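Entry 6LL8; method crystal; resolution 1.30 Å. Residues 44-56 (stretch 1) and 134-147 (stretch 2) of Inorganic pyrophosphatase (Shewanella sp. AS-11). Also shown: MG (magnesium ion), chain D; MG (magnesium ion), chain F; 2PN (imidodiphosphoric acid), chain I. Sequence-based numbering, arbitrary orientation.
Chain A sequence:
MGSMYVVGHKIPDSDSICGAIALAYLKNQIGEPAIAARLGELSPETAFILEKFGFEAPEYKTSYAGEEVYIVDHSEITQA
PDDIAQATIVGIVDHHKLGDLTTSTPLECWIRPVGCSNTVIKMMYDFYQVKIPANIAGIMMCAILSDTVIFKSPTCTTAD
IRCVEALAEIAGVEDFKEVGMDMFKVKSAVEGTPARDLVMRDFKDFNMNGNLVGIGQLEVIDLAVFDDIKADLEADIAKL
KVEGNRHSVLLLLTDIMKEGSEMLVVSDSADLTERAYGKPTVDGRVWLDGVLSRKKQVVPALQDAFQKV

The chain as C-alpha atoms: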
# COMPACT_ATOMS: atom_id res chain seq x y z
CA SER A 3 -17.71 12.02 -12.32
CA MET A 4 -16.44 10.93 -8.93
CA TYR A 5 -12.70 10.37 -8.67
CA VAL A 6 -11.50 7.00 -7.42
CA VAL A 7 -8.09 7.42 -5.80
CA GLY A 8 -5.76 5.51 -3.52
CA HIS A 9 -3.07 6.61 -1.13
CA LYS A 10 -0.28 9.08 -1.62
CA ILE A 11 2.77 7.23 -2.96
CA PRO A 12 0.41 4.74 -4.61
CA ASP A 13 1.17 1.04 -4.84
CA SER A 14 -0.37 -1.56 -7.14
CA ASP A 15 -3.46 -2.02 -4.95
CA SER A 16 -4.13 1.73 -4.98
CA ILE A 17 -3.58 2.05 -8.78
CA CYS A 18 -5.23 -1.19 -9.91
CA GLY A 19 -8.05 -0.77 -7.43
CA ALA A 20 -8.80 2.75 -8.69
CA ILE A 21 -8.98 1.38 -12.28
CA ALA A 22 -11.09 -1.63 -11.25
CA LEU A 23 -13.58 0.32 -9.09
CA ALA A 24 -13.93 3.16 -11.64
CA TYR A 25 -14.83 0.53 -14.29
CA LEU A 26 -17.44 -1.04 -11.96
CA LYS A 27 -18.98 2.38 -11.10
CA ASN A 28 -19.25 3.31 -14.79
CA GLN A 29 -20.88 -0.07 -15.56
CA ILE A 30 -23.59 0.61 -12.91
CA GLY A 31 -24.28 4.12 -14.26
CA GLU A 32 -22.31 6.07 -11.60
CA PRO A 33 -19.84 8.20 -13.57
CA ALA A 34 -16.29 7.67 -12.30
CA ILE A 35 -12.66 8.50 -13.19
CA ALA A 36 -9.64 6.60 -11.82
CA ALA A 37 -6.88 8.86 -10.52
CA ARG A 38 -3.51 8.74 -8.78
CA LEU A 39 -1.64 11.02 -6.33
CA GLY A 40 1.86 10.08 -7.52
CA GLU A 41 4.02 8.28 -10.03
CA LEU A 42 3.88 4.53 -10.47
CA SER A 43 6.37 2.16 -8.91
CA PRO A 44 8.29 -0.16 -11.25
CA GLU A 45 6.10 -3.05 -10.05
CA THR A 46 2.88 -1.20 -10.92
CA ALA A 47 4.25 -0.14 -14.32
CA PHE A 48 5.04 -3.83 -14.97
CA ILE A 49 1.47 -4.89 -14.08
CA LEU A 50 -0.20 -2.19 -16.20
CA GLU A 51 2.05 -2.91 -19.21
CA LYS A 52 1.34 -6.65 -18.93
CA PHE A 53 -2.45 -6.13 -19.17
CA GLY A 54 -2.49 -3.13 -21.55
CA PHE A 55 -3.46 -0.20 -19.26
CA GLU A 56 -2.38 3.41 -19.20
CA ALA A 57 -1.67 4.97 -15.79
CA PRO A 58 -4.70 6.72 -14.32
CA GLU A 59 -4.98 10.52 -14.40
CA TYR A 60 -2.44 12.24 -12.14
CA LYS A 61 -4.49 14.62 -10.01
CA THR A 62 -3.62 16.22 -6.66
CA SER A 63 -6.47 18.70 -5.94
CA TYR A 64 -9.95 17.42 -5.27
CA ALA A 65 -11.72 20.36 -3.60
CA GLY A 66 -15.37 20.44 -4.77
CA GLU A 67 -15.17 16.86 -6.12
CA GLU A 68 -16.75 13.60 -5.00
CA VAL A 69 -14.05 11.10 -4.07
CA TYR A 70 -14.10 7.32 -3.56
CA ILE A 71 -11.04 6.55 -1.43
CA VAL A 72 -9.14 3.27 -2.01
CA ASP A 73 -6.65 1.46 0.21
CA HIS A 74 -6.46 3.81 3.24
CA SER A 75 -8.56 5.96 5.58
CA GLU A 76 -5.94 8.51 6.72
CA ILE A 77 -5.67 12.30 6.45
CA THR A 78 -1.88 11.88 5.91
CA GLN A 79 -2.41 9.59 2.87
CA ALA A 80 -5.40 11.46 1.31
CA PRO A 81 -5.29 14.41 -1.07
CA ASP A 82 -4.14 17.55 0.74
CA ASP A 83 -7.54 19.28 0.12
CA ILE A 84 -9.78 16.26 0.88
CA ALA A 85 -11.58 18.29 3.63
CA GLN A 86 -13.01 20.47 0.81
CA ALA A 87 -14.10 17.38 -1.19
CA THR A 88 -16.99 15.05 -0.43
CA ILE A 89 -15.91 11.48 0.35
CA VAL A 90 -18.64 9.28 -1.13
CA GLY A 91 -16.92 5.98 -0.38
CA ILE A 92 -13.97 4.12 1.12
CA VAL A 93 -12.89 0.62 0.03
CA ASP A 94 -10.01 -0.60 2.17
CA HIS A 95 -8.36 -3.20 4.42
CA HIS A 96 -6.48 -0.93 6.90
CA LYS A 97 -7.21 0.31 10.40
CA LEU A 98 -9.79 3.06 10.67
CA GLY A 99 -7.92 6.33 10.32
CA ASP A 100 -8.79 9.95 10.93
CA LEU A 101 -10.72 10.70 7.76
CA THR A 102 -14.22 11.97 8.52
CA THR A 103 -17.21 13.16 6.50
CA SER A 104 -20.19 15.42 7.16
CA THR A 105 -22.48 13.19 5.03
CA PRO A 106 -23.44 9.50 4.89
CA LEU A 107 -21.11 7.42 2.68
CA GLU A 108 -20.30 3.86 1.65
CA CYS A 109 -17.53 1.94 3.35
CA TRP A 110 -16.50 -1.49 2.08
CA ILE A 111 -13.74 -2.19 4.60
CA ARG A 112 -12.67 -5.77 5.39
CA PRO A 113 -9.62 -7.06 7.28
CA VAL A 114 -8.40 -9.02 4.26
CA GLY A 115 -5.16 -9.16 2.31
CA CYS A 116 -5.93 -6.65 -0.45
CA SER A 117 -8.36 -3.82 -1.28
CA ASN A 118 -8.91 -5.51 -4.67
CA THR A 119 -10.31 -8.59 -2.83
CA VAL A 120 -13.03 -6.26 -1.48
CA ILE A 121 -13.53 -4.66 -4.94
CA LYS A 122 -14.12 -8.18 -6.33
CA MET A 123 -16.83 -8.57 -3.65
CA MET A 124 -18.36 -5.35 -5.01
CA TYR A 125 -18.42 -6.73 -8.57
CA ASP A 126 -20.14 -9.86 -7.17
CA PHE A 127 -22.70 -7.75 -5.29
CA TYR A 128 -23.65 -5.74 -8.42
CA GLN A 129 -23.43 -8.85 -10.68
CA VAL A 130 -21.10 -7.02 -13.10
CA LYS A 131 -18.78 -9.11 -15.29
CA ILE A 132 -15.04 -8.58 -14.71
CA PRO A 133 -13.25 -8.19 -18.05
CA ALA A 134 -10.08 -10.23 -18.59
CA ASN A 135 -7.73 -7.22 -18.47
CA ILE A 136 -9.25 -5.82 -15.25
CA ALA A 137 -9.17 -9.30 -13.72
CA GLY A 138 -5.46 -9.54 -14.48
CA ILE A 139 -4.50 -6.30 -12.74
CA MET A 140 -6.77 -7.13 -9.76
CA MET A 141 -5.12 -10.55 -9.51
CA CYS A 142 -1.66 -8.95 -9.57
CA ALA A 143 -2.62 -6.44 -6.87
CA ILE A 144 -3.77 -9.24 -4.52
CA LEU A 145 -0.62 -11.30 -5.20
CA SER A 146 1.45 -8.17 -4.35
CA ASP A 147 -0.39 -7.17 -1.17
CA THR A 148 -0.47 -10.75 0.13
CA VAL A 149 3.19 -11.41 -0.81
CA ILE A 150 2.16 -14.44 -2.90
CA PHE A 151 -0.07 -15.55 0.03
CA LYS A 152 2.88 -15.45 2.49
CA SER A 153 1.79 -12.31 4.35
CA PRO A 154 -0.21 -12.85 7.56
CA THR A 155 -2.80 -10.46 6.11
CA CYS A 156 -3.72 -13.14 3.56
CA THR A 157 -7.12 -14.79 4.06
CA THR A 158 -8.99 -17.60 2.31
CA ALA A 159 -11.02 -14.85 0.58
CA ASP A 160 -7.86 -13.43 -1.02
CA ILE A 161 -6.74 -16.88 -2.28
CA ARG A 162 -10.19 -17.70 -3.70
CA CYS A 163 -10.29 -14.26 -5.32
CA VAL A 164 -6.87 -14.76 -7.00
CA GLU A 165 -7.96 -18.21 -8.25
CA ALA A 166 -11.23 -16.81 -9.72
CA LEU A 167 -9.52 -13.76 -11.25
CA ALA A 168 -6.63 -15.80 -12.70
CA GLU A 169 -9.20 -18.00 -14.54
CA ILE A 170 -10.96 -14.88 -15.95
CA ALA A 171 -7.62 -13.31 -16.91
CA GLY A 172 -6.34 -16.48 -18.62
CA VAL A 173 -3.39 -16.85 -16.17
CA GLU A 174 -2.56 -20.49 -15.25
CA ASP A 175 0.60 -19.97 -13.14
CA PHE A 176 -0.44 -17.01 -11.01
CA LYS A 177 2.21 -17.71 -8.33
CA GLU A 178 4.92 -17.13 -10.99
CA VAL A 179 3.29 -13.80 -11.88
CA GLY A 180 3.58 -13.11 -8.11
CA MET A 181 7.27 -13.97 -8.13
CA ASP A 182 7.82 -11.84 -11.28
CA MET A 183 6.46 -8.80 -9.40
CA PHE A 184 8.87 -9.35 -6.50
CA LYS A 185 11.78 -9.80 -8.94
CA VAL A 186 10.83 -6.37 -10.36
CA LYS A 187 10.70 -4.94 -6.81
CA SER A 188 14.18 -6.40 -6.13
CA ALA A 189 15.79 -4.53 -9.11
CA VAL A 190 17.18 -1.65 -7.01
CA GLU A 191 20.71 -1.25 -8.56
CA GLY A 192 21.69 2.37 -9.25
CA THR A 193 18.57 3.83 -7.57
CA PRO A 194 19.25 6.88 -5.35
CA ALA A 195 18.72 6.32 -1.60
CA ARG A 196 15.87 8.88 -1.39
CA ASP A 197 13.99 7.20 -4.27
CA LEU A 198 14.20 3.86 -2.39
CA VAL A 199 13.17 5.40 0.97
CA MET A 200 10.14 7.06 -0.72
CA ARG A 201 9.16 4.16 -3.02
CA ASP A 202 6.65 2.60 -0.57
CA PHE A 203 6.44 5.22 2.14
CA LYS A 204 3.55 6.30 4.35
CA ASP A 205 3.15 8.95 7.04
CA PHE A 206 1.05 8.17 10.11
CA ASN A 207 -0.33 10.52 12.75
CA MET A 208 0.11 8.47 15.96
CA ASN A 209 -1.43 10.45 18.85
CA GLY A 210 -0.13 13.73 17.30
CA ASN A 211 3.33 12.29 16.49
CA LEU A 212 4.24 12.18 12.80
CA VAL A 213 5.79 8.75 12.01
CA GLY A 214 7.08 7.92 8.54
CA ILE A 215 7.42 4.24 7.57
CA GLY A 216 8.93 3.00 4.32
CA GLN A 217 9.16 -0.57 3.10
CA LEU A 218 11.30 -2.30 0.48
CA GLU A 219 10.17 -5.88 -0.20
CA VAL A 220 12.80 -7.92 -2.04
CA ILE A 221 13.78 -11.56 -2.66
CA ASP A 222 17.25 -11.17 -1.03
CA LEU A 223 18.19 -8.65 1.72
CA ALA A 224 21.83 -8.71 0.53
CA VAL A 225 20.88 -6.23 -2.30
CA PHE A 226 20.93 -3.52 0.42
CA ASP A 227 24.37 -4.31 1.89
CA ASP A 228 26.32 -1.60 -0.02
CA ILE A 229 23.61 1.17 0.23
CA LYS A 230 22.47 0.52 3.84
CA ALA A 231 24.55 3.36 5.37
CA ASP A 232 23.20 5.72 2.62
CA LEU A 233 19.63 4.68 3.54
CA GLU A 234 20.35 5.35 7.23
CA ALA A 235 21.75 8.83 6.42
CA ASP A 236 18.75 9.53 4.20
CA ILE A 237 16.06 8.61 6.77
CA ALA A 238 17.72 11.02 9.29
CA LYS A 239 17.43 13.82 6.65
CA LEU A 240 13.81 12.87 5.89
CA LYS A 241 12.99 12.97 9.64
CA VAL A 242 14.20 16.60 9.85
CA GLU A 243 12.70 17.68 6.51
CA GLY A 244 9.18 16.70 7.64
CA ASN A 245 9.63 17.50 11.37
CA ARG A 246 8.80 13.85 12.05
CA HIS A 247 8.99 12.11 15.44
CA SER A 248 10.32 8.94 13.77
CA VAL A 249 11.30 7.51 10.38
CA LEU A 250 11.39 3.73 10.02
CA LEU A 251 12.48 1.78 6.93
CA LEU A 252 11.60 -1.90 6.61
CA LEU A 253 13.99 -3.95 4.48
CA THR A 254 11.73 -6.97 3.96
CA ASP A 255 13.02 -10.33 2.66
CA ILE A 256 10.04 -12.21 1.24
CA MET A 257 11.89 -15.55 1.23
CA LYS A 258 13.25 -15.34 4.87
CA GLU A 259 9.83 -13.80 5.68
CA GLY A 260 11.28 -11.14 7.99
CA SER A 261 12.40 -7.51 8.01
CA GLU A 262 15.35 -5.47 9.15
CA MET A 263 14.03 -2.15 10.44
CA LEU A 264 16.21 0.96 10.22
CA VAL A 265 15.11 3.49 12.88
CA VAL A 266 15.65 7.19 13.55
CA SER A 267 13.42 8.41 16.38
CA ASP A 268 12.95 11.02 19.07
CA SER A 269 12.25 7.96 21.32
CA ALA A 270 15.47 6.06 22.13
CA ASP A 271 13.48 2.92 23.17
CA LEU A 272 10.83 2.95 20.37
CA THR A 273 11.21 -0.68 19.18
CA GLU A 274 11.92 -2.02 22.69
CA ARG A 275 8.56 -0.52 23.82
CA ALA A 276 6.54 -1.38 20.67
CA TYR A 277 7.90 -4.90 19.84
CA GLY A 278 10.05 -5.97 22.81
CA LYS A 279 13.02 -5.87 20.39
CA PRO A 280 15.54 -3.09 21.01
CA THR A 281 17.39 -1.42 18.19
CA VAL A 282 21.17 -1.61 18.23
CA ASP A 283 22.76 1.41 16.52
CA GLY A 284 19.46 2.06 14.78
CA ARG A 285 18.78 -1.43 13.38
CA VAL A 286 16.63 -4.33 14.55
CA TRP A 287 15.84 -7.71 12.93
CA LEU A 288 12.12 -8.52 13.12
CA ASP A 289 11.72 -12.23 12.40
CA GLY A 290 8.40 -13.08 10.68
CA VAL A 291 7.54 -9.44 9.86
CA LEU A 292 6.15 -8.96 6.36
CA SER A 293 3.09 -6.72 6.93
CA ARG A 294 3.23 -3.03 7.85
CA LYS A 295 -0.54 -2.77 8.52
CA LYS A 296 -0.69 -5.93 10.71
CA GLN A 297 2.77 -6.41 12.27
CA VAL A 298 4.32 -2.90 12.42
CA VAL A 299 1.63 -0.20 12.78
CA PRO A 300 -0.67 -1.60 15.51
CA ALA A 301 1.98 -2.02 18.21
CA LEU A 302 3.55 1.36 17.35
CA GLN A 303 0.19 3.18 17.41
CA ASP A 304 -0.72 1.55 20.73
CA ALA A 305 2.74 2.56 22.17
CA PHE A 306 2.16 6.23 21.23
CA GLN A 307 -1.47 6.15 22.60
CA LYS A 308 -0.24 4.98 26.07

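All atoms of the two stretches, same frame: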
# COMPACT_ATOMS: atom_id res chain seq x y z
N PRO A 44 7.97 0.82 -10.22
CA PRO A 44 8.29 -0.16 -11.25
C PRO A 44 7.36 -1.37 -11.28
O PRO A 44 7.00 -1.84 -12.35
CB PRO A 44 9.75 -0.51 -11.00
CG PRO A 44 10.31 0.77 -10.37
CD PRO A 44 9.17 1.28 -9.49
N GLU A 45 7.00 -1.88 -10.10
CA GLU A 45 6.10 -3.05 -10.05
C GLU A 45 4.77 -2.70 -10.70
O GLU A 45 4.22 -3.49 -11.50
CB GLU A 45 5.87 -3.47 -8.60
CG GLU A 45 4.98 -4.67 -8.45
CD GLU A 45 4.18 -4.86 -7.20
OE1 GLU A 45 3.31 -4.11 -6.91
OE2 GLU A 45 4.40 -5.88 -6.60
N THR A 46 4.19 -1.55 -10.37
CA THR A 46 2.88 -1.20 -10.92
C THR A 46 2.99 -0.97 -12.42
O THR A 46 2.10 -1.37 -13.18
CB THR A 46 2.26 0.01 -10.23
OG1 THR A 46 2.27 -0.22 -8.82
CG2 THR A 46 0.85 0.25 -10.71
N ALA A 47 4.06 -0.34 -12.88
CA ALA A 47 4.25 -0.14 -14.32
C ALA A 47 4.27 -1.50 -15.02
O ALA A 47 3.72 -1.64 -16.11
CB ALA A 47 5.51 0.67 -14.57
N PHE A 48 4.96 -2.47 -14.43
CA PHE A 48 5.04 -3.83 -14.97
C PHE A 48 3.65 -4.42 -15.11
O PHE A 48 3.30 -5.03 -16.14
CB PHE A 48 5.96 -4.66 -14.08
CG PHE A 48 6.05 -6.12 -14.42
CD1 PHE A 48 6.99 -6.56 -15.31
CD2 PHE A 48 5.20 -7.06 -13.84
CE1 PHE A 48 7.08 -7.90 -15.66
CE2 PHE A 48 5.30 -8.41 -14.17
CZ PHE A 48 6.26 -8.81 -15.06
N ILE A 49 2.84 -4.30 -14.06
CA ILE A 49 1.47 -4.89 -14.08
C ILE A 49 0.64 -4.23 -15.19
O ILE A 49 -0.04 -4.91 -15.97
CB ILE A 49 0.82 -4.72 -12.71
CG1 ILE A 49 1.53 -5.56 -11.63
CG2 ILE A 49 -0.67 -5.04 -12.78
CD1 ILE A 49 1.12 -5.16 -10.22
N LEU A 50 0.65 -2.90 -15.22
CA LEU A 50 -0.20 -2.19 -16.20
C LEU A 50 0.26 -2.52 -17.62
O LEU A 50 -0.57 -2.67 -18.50
CB LEU A 50 -0.23 -0.69 -15.96
CG LEU A 50 -0.87 -0.23 -14.65
CD1 LEU A 50 -1.18 1.26 -14.72
CD2 LEU A 50 -2.12 -1.00 -14.25
N GLU A 51 1.56 -2.60 -17.85
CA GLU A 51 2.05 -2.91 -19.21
C GLU A 51 1.60 -4.32 -19.58
O GLU A 51 1.17 -4.56 -20.73
CB GLU A 51 3.56 -2.73 -19.29
CG GLU A 51 4.09 -2.94 -20.71
CD GLU A 51 4.20 -4.34 -21.29
OE1 GLU A 51 4.26 -5.32 -20.54
OE2 GLU A 51 4.25 -4.41 -22.56
N LYS A 52 1.67 -5.25 -18.63
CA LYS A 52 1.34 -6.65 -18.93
C LYS A 52 -0.09 -6.78 -19.43
O LYS A 52 -0.37 -7.60 -20.30
CB LYS A 52 1.56 -7.50 -17.68
CG LYS A 52 1.27 -8.98 -17.86
CD LYS A 52 1.63 -9.75 -16.63
CE LYS A 52 1.27 -11.21 -16.72
NZ LYS A 52 2.00 -11.87 -17.83
N PHE A 53 -1.01 -6.01 -18.86
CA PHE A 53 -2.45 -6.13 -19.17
C PHE A 53 -2.97 -4.97 -20.00
O PHE A 53 -4.17 -4.92 -20.26
CB PHE A 53 -3.24 -6.34 -17.88
CG PHE A 53 -2.99 -7.70 -17.27
CD1 PHE A 53 -3.55 -8.83 -17.83
CD2 PHE A 53 -2.12 -7.82 -16.22
CE1 PHE A 53 -3.23 -10.09 -17.32
CE2 PHE A 53 -1.82 -9.07 -15.71
CZ PHE A 53 -2.38 -10.20 -16.25
N GLY A 54 -2.10 -4.11 -20.52
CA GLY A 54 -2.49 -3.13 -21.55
C GLY A 54 -3.10 -1.84 -21.05
O GLY A 54 -3.79 -1.20 -21.84
N PHE A 55 -2.87 -1.43 -19.82
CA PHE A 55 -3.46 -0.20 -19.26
C PHE A 55 -2.50 0.97 -19.28
O PHE A 55 -1.31 0.81 -19.00
CB PHE A 55 -3.87 -0.42 -17.81
CG PHE A 55 -5.05 -1.34 -17.64
CD1 PHE A 55 -6.33 -0.84 -17.67
CD2 PHE A 55 -4.88 -2.70 -17.53
CE1 PHE A 55 -7.41 -1.70 -17.56
CE2 PHE A 55 -5.96 -3.57 -17.40
CZ PHE A 55 -7.22 -3.06 -17.42
N GLU A 56 -3.05 2.14 -19.51
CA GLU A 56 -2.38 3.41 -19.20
C GLU A 56 -2.52 3.73 -17.71
O GLU A 56 -3.46 3.29 -17.06
CB GLU A 56 -2.98 4.54 -20.03
CG GLU A 56 -2.86 4.34 -21.53
CD GLU A 56 -1.45 4.34 -22.11
OE1 GLU A 56 -0.57 4.99 -21.51
OE2 GLU A 56 -1.23 3.71 -23.17
N ALA A 134 -11.35 -9.51 -18.72
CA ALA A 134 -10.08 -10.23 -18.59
C ALA A 134 -8.95 -9.30 -18.16
O ALA A 134 -8.13 -9.68 -17.31
CB ALA A 134 -9.72 -10.98 -19.84
N ASN A 135 -8.85 -8.14 -18.77
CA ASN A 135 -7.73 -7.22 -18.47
C ASN A 135 -7.82 -6.71 -17.04
O ASN A 135 -6.82 -6.65 -16.33
CB ASN A 135 -7.60 -6.14 -19.55
CG ASN A 135 -8.81 -5.22 -19.74
OD1 ASN A 135 -9.91 -5.45 -19.22
ND2 ASN A 135 -8.65 -4.22 -20.59
N ILE A 136 -9.00 -6.28 -16.64
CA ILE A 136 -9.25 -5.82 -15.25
C ILE A 136 -8.96 -6.97 -14.29
O ILE A 136 -8.31 -6.77 -13.25
CB ILE A 136 -10.68 -5.31 -15.07
CG1 ILE A 136 -10.96 -4.10 -15.95
CG2 ILE A 136 -10.99 -5.07 -13.60
CD1 ILE A 136 -10.38 -2.86 -15.44
N ALA A 137 -9.42 -8.16 -14.62
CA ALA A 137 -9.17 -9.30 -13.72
C ALA A 137 -7.67 -9.50 -13.52
O ALA A 137 -7.23 -9.83 -12.40
CB ALA A 137 -9.81 -10.57 -14.25
N GLY A 138 -6.90 -9.33 -14.58
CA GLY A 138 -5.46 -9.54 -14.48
C GLY A 138 -4.82 -8.57 -13.51
O GLY A 138 -3.97 -8.97 -12.71
N ILE A 139 -5.15 -7.29 -13.62
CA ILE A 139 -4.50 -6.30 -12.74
C ILE A 139 -5.01 -6.50 -11.31
O ILE A 139 -4.22 -6.29 -10.37
CB ILE A 139 -4.60 -4.86 -13.26
CG1 ILE A 139 -6.02 -4.29 -13.21
CG2 ILE A 139 -3.98 -4.76 -14.64
CD1 ILE A 139 -6.08 -2.82 -13.55
N MET A 140 -6.26 -6.86 -11.11
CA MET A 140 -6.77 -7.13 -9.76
C MET A 140 -6.03 -8.32 -9.14
O MET A 140 -5.62 -8.28 -7.98
CB MET A 140 -8.27 -7.39 -9.80
CG MET A 140 -9.13 -6.18 -10.17
SD MET A 140 -10.87 -6.56 -10.27
CE MET A 140 -11.25 -6.82 -8.54
N MET A 141 -5.86 -9.36 -9.94
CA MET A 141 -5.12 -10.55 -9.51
C MET A 141 -3.71 -10.16 -9.07
O MET A 141 -3.24 -10.60 -8.01
CB MET A 141 -5.08 -11.53 -10.68
CG MET A 141 -4.35 -12.83 -10.37
SD MET A 141 -3.68 -13.66 -11.84
CE MET A 141 -2.40 -12.49 -12.26
N CYS A 142 -3.04 -9.37 -9.89
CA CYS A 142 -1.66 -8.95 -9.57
C CYS A 142 -1.66 -8.15 -8.27
O CYS A 142 -0.76 -8.33 -7.43
CB CYS A 142 -1.05 -8.13 -10.68
SG CYS A 142 -0.63 -9.08 -12.15
N ALA A 143 -2.60 -7.23 -8.11
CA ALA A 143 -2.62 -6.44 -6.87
C ALA A 143 -2.74 -7.33 -5.64
O ALA A 143 -2.05 -7.09 -4.63
CB ALA A 143 -3.76 -5.45 -6.90
N ILE A 144 -3.57 -8.37 -5.70
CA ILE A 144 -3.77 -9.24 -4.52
C ILE A 144 -2.51 -10.06 -4.29
O ILE A 144 -2.11 -10.24 -3.13
CB ILE A 144 -5.02 -10.11 -4.69
CG1 ILE A 144 -6.29 -9.28 -4.92
CG2 ILE A 144 -5.18 -11.02 -3.48
CD1 ILE A 144 -7.43 -10.05 -5.49
N LEU A 145 -1.89 -10.57 -5.34
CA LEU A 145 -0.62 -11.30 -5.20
C LEU A 145 0.44 -10.41 -4.57
O LEU A 145 1.28 -10.88 -3.79
CB LEU A 145 -0.17 -11.80 -6.56
CG LEU A 145 -0.95 -12.99 -7.11
CD1 LEU A 145 -0.69 -13.10 -8.60
CD2 LEU A 145 -0.61 -14.28 -6.39
N SER A 146 0.46 -9.12 -4.90
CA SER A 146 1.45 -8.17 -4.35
C SER A 146 1.15 -7.93 -2.87
O SER A 146 2.05 -8.09 -2.03
CB SER A 146 1.44 -6.90 -5.15
OG SER A 146 2.50 -6.10 -4.70
N ASP A 147 -0.06 -7.51 -2.57
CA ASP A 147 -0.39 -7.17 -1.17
C ASP A 147 -0.26 -8.36 -0.24
O ASP A 147 0.14 -8.19 0.91
CB ASP A 147 -1.81 -6.63 -1.08
CG ASP A 147 -1.88 -5.12 -1.10
OD1 ASP A 147 -1.03 -4.53 -1.75
OD2 ASP A 147 -2.86 -4.53 -0.58
MG MG D . -3.50 -2.56 -0.03
MG MG F . 0.02 -2.65 -1.31
P1 2PN I . -0.93 -1.70 1.63
O1 2PN I . -1.14 -0.28 1.10
O2 2PN I . 0.21 -2.40 0.95
O3 2PN I . -2.22 -2.50 1.57
N1 2PN I . -0.55 -1.55 3.22
P2 2PN I . 0.81 -1.79 4.12
O4 2PN I . 0.98 -0.49 4.91
O5 2PN I . 1.98 -2.00 3.17
O6 2PN I . 0.57 -2.97 5.02
O HOH W 1 -6.13 -3.45 -21.52
O HOH W 2 2.27 -3.26 -0.83
O HOH W 3 0.12 -3.07 -3.68

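Two helices, 134-147 and the one that begins at Pro-44, run nearly antiparallel, their N-to-C directions 157° apart and their axes 9.4 Å apart at closest approach. They draw together toward the start of stretch 2: CA of Glu-45 lies 9.0 Å from CA of Ser-146, but CA of Phe-53 only 5.4 Å from CA of Asn-135.

At that tight end Asn-135 both packs and bonds: its CG lies 3.5 Å from Phe-55 CZ, and its amide reaches stretch 1 through a water. Its OD1 accepts a hydrogen bond from Ile-136 N (2.9 Å), while its ND2 donates to water 1 (2.8 Å), which in turn donates to Phe-53 O (2.8 Å). The water thus links the two stretches where the first helix is finishing. There Gly-54, with positive phi, forms a Schellman turn, and Phe-55 N bonds back to Leu-50 O (2.9 Å). Beyond the turn, the Phe-55 side chain points toward stretch 2. Ile-136 starts away from the contact, yet its end returns, CD1 reaching 3.7 Å from Phe-55 CZ.

Gly-138 makes room for an aromatic ring. Its CA sits 3.6 Å from the Phe-53 ring centroid, over the face, and an ideal CB here would lie 2.3 Å from Phe-53 CE1, a clash. Phe-53 fills the hole among Asn-135, Gly-138, Ile-139 and Cys-142.

Ile-139 is the apolar hub. Its CG2 packs 3.8 Å from Ile-49 CG2 and 3.7 Å from Phe-53 CB, while its CD1 covers a face of the Phe-55 ring, 4.0 Å from the centroid. One turn on, Cys-142 brings SG to the edge of the Phe-53 ring, 3.8 Å from CE2, and CB to 3.7 Å from Ile-49 CD1.

Where the helices stand farther apart, a polar pair spans the gap: Ser-146 OG donates to Glu-45 OE2 at 2.7 Å. Asp-147 turns to metal chemistry, its OD2 and OD1 each binding a different magnesium ion.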